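Long-range contact in esterase (Sinorhizobium meliloti 1021, PDB 4TX1), which is an SGNH-type hydrolase that probably removes acetyl groups from carbohydrate esters and may cleave aryl esters: residues 115-127 against 174-186. Sequence-based numbering, arbitrary orientation.
Sequences AVKGIERLVNLVR and LYRDLADELDCGF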
loop_
_atom_site.group_PDB
_atom_site.type_symbol
_atom_site.label_atom_id
_atom_site.label_comp_id
_atom_site.label_asym_id
_atom_site.label_seq_id
_atom_site.Cartn_x
_atom_site.Cartn_y
_atom_site.Cartn_z
ATOM N N ALA A 115 18.561 -0.102 -13.794
ATOM C CA ALA A 115 18.298 -1.517 -13.898
ATOM C C ALA A 115 19.287 -2.277 -13.041
ATOM O O ALA A 115 18.919 -3.166 -12.306
ATOM C CB ALA A 115 18.315 -2.060 -15.341
ATOM N N VAL A 116 20.591 -1.958 -13.132
ATOM C CA VAL A 116 21.532 -2.742 -12.322
ATOM C C VAL A 116 21.314 -2.460 -10.822
ATOM O O VAL A 116 21.511 -3.331 -10.045
ATOM C CB VAL A 116 23.000 -2.545 -12.769
ATOM C CG1 VAL A 116 23.442 -1.168 -12.510
ATOM C CG2 VAL A 116 23.924 -3.580 -12.137
ATOM N N LYS A 117 20.955 -1.240 -10.433
ATOM C CA LYS A 117 20.579 -1.009 -9.036
ATOM C C LYS A 117 19.377 -1.848 -8.619
ATOM O O LYS A 117 19.308 -2.305 -7.485
ATOM C CB LYS A 117 20.287 0.447 -8.803
ATOM C CG LYS A 117 21.514 1.315 -8.904
ATOM C CD LYS A 117 22.638 0.918 -7.920
ATOM C CE LYS A 117 22.257 1.118 -6.482
ATOM N NZ LYS A 117 23.358 0.708 -5.489
ATOM N N GLY A 118 18.404 -2.007 -9.522
ATOM C CA GLY A 118 17.241 -2.860 -9.225
ATOM C C GLY A 118 17.690 -4.313 -9.064
ATOM O O GLY A 118 17.232 -5.034 -8.150
ATOM N N ILE A 119 18.576 -4.810 -9.951
ATOM C CA ILE A 119 19.054 -6.189 -9.754
ATOM C C ILE A 119 19.768 -6.356 -8.419
ATOM O O ILE A 119 19.597 -7.377 -7.734
ATOM C CB ILE A 119 20.017 -6.602 -10.908
ATOM C CG1 ILE A 119 19.283 -6.611 -12.279
ATOM C CG2 ILE A 119 20.634 -7.975 -10.629
ATOM C CD1 ILE A 119 18.160 -7.625 -12.429
ATOM N N GLU A 120 20.552 -5.358 -8.055
ATOM C CA GLU A 120 21.191 -5.319 -6.751
ATOM C C GLU A 120 20.226 -5.499 -5.596
ATOM O O GLU A 120 20.444 -6.282 -4.668
ATOM C CB GLU A 120 22.071 -4.116 -6.618
ATOM C CG GLU A 120 22.857 -4.055 -5.309
ATOM C CD GLU A 120 23.788 -2.871 -5.278
ATOM O OE1 GLU A 120 24.782 -2.964 -4.562
ATOM O OE2 GLU A 120 23.556 -1.844 -5.913
ATOM N N ARG A 121 19.126 -4.802 -5.690
ATOM C CA ARG A 121 18.095 -4.948 -4.681
ATOM C C ARG A 121 17.508 -6.379 -4.662
ATOM O O ARG A 121 17.339 -6.916 -3.631
ATOM C CB ARG A 121 16.998 -3.925 -4.890
ATOM C CG ARG A 121 15.821 -4.119 -3.979
ATOM C CD ARG A 121 16.131 -3.781 -2.547
ATOM N NE ARG A 121 14.918 -3.706 -1.775
ATOM C CZ ARG A 121 14.770 -4.157 -0.560
ATOM N NH1 ARG A 121 15.757 -4.733 0.057
ATOM N NH2 ARG A 121 13.598 -4.064 -0.018
ATOM N N LEU A 122 17.217 -6.945 -5.840
ATOM C CA LEU A 122 16.719 -8.276 -5.930
ATOM C C LEU A 122 17.707 -9.264 -5.303
ATOM O O LEU A 122 17.323 -10.183 -4.598
ATOM C CB LEU A 122 16.366 -8.671 -7.377
ATOM C CG LEU A 122 15.299 -7.788 -8.044
ATOM C CD1 LEU A 122 15.086 -8.294 -9.487
ATOM C CD2 LEU A 122 13.971 -7.762 -7.301
ATOM N N VAL A 123 18.997 -9.079 -5.596
ATOM C CA VAL A 123 19.998 -10.006 -5.019
ATOM C C VAL A 123 19.883 -9.942 -3.506
ATOM O O VAL A 123 19.900 -10.964 -2.821
ATOM C CB VAL A 123 21.436 -9.672 -5.508
ATOM C CG1 VAL A 123 22.436 -10.536 -4.719
ATOM C CG2 VAL A 123 21.471 -9.930 -7.031
ATOM N N ASN A 124 19.861 -8.736 -2.968
ATOM C CA ASN A 124 19.788 -8.585 -1.492
ATOM C C ASN A 124 18.509 -9.185 -0.873
ATOM O O ASN A 124 18.561 -9.723 0.232
ATOM C CB ASN A 124 19.911 -7.098 -1.125
ATOM C CG ASN A 124 21.356 -6.593 -1.307
ATOM O OD1 ASN A 124 22.328 -7.307 -0.912
ATOM N ND2 ASN A 124 21.516 -5.435 -1.931
ATOM N N LEU A 125 17.377 -9.104 -1.607
ATOM C CA LEU A 125 16.136 -9.737 -1.157
ATOM C C LEU A 125 16.312 -11.233 -1.033
ATOM O O LEU A 125 15.748 -11.858 -0.128
ATOM C CB LEU A 125 14.938 -9.358 -2.083
ATOM C CG LEU A 125 14.506 -7.903 -1.895
ATOM C CD1 LEU A 125 13.565 -7.581 -3.092
ATOM C CD2 LEU A 125 13.798 -7.686 -0.546
ATOM N N VAL A 126 17.055 -11.863 -1.948
ATOM C CA VAL A 126 17.288 -13.283 -1.890
ATOM C C VAL A 126 18.183 -13.580 -0.641
ATOM O O VAL A 126 17.859 -14.517 0.158
ATOM C CB VAL A 126 17.973 -13.831 -3.163
ATOM C CG1 VAL A 126 18.306 -15.295 -2.962
ATOM C CG2 VAL A 126 17.041 -13.655 -4.387
ATOM N N ARG A 127 19.230 -12.807 -0.515
ATOM C CA ARG A 127 20.226 -13.090 0.480
ATOM C C ARG A 127 19.704 -12.869 1.874
ATOM O O ARG A 127 20.198 -13.437 2.809
ATOM C CB ARG A 127 21.432 -12.247 0.215
ATOM C CG ARG A 127 22.041 -12.568 -1.132
ATOM C CD ARG A 127 23.420 -13.058 -0.958
ATOM N NE ARG A 127 24.010 -13.731 -2.095
ATOM C CZ ARG A 127 24.969 -13.200 -2.812
ATOM N NH1 ARG A 127 25.362 -11.977 -2.575
ATOM N NH2 ARG A 127 25.518 -13.888 -3.774
ATOM N N LEU A 174 27.476 -3.844 -17.060
ATOM C CA LEU A 174 27.035 -3.447 -15.731
ATOM C C LEU A 174 26.603 -4.661 -14.921
ATOM O O LEU A 174 26.952 -4.748 -13.739
ATOM C CB LEU A 174 25.922 -2.425 -15.817
ATOM C CG LEU A 174 26.230 -1.024 -16.315
ATOM C CD1 LEU A 174 24.951 -0.180 -16.311
ATOM C CD2 LEU A 174 27.357 -0.426 -15.475
ATOM N N TYR A 175 25.824 -5.594 -15.516
ATOM C CA TYR A 175 25.383 -6.764 -14.781
ATOM C C TYR A 175 26.574 -7.669 -14.432
ATOM O O TYR A 175 26.638 -8.272 -13.394
ATOM C CB TYR A 175 24.351 -7.597 -15.552
ATOM C CG TYR A 175 22.940 -7.024 -15.555
ATOM C CD1 TYR A 175 22.674 -5.714 -15.251
ATOM C CD2 TYR A 175 21.880 -7.792 -15.985
ATOM C CE1 TYR A 175 21.337 -5.200 -15.295
ATOM C CE2 TYR A 175 20.575 -7.330 -16.015
ATOM C CZ TYR A 175 20.288 -6.031 -15.668
ATOM O OH TYR A 175 19.023 -5.424 -15.746
ATOM N N ARG A 176 27.512 -7.805 -15.405
ATOM C CA ARG A 176 28.684 -8.635 -15.148
ATOM C C ARG A 176 29.506 -8.082 -13.978
ATOM O O ARG A 176 29.951 -8.850 -13.124
ATOM C CB ARG A 176 29.576 -8.692 -16.418
ATOM C CG ARG A 176 30.849 -9.564 -16.270
ATOM C CD ARG A 176 31.751 -9.488 -17.508
ATOM N NE ARG A 176 31.091 -9.916 -18.731
ATOM C CZ ARG A 176 30.700 -9.127 -19.750
ATOM N NH1 ARG A 176 30.980 -7.810 -19.791
ATOM N NH2 ARG A 176 30.067 -9.691 -20.785
ATOM N N ASP A 177 29.705 -6.764 -13.972
ATOM C CA ASP A 177 30.429 -6.023 -12.881
ATOM C C ASP A 177 29.711 -6.256 -11.550
ATOM O O ASP A 177 30.311 -6.595 -10.553
ATOM C CB ASP A 177 30.525 -4.566 -13.139
ATOM C CG ASP A 177 31.503 -4.187 -14.252
ATOM O OD1 ASP A 177 32.248 -5.016 -14.745
ATOM O OD2 ASP A 177 31.412 -3.019 -14.649
ATOM N N LEU A 178 28.374 -6.142 -11.546
ATOM C CA LEU A 178 27.590 -6.442 -10.319
ATOM C C LEU A 178 27.733 -7.837 -9.799
ATOM O O LEU A 178 27.880 -8.057 -8.580
ATOM C CB LEU A 178 26.082 -6.033 -10.556
ATOM C CG LEU A 178 25.225 -6.114 -9.288
ATOM C CD1 LEU A 178 25.513 -5.002 -8.304
ATOM C CD2 LEU A 178 23.667 -6.185 -9.614
ATOM N N ALA A 179 27.679 -8.844 -10.694
ATOM C CA ALA A 179 27.746 -10.237 -10.372
ATOM C C ALA A 179 29.071 -10.482 -9.674
ATOM O O ALA A 179 29.131 -11.182 -8.662
ATOM C CB ALA A 179 27.624 -11.081 -11.628
ATOM N N ASP A 180 30.091 -9.847 -10.229
ATOM C CA ASP A 180 31.459 -9.981 -9.636
ATOM C C ASP A 180 31.518 -9.354 -8.232
ATOM O O ASP A 180 32.039 -9.975 -7.308
ATOM C CB ASP A 180 32.490 -9.358 -10.606
ATOM C CG ASP A 180 33.953 -9.571 -10.126
ATOM O OD1 ASP A 180 34.287 -10.684 -9.607
ATOM O OD2 ASP A 180 34.737 -8.621 -10.237
ATOM N N GLU A 181 30.921 -8.179 -8.068
ATOM C CA GLU A 181 30.859 -7.420 -6.810
ATOM C C GLU A 181 30.097 -8.184 -5.758
ATOM O O GLU A 181 30.541 -8.313 -4.625
ATOM C CB GLU A 181 30.309 -6.057 -7.110
ATOM C CG GLU A 181 30.224 -5.089 -5.946
ATOM C CD GLU A 181 29.206 -3.982 -6.239
ATOM O OE1 GLU A 181 28.438 -3.627 -5.299
ATOM O OE2 GLU A 181 29.153 -3.510 -7.436
ATOM N N LEU A 182 29.021 -8.883 -6.157
ATOM C CA LEU A 182 28.165 -9.565 -5.236
ATOM C C LEU A 182 28.318 -11.081 -5.185
ATOM O O LEU A 182 27.500 -11.757 -4.560
ATOM C CB LEU A 182 26.671 -9.224 -5.588
ATOM C CG LEU A 182 26.235 -7.751 -5.558
ATOM C CD1 LEU A 182 24.736 -7.629 -5.897
ATOM C CD2 LEU A 182 26.568 -7.123 -4.223
ATOM N N ASP A 183 29.329 -11.654 -5.816
ATOM C CA ASP A 183 29.415 -13.095 -5.803
ATOM C C ASP A 183 28.260 -13.865 -6.341
ATOM O O ASP A 183 27.790 -14.847 -5.749
ATOM C CB ASP A 183 29.614 -13.571 -4.382
ATOM C CG ASP A 183 30.922 -14.153 -4.219
ATOM O OD1 ASP A 183 31.876 -13.334 -4.176
ATOM O OD2 ASP A 183 30.966 -15.409 -4.248
ATOM N N CYS A 184 27.784 -13.425 -7.493
ATOM C CA CYS A 184 26.749 -14.100 -8.219
ATOM C C CYS A 184 27.390 -14.598 -9.529
ATOM O O CYS A 184 28.385 -14.006 -10.019
ATOM C CB CYS A 184 25.672 -13.044 -8.670
ATOM S SG CYS A 184 24.686 -12.505 -7.289
ATOM N N GLY A 185 26.713 -15.563 -10.159
ATOM C CA GLY A 185 27.013 -15.895 -11.556
ATOM C C GLY A 185 26.495 -14.845 -12.499
ATOM O O GLY A 185 25.553 -14.072 -12.164
ATOM N N PHE A 186 27.054 -14.851 -13.703
ATOM C CA PHE A 186 26.646 -13.974 -14.786
ATOM C C PHE A 186 26.517 -14.730 -16.103
ATOM O O PHE A 186 27.364 -15.599 -16.448
ATOM C CB PHE A 186 27.605 -12.792 -14.957
ATOM C CG PHE A 186 27.287 -11.933 -16.139
ATOM C CD1 PHE A 186 26.155 -11.090 -16.155
ATOM C CD2 PHE A 186 28.059 -11.980 -17.283
ATOM C CE1 PHE A 186 25.818 -10.396 -17.268
ATOM C CE2 PHE A 186 27.701 -11.272 -18.429
ATOM C CZ PHE A 186 26.610 -10.425 -18.408
#
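The side chains of Ile119 and Tyr175 cross at about a right angle, and Ile119 CG1 makes an off-centre CH-pi contact, 4.1 Å from the ring centroid. The same ring reaches the backbone of Val116, and its hydroxyl, beside the methyl of Ala115, is hydrogen-bonded to the carbonyl of Leu99, which satisfies the buried phenol. Next to it Leu178 fits between Val116 and Glu120: CG2 of Val116, anti to its backbone N, comes 3.6 Å from Leu178 CB, while Leu178 CD2 rests on the backbone at Val116 O. Val123 continues the apolar seam, touching Leu182 CD1 and Cys184 SG.

The solvent side is looser. There the carboxylates of Glu120 and Glu181, nearly perpendicular, stand 3.8 Å apart between their OE1 atoms, a likely repulsion that Lys117, salt-bridged to Glu120, may ease. Arg127, though exposed, is a polar clasp at the C-terminal ends, gripping Leu182 O end-on with NH1 (2.9 Å) and NH2 (3.0 Å), the acceptor lying in the guanidinium plane. That carbonyl precedes Asp183, whose positive phi marks a Schellman motif. Two neighbouring helices, roughly parallel at 30° and covering strand 140-145, are typical of the alpha/beta/alpha sandwich of SGNH hydrolases.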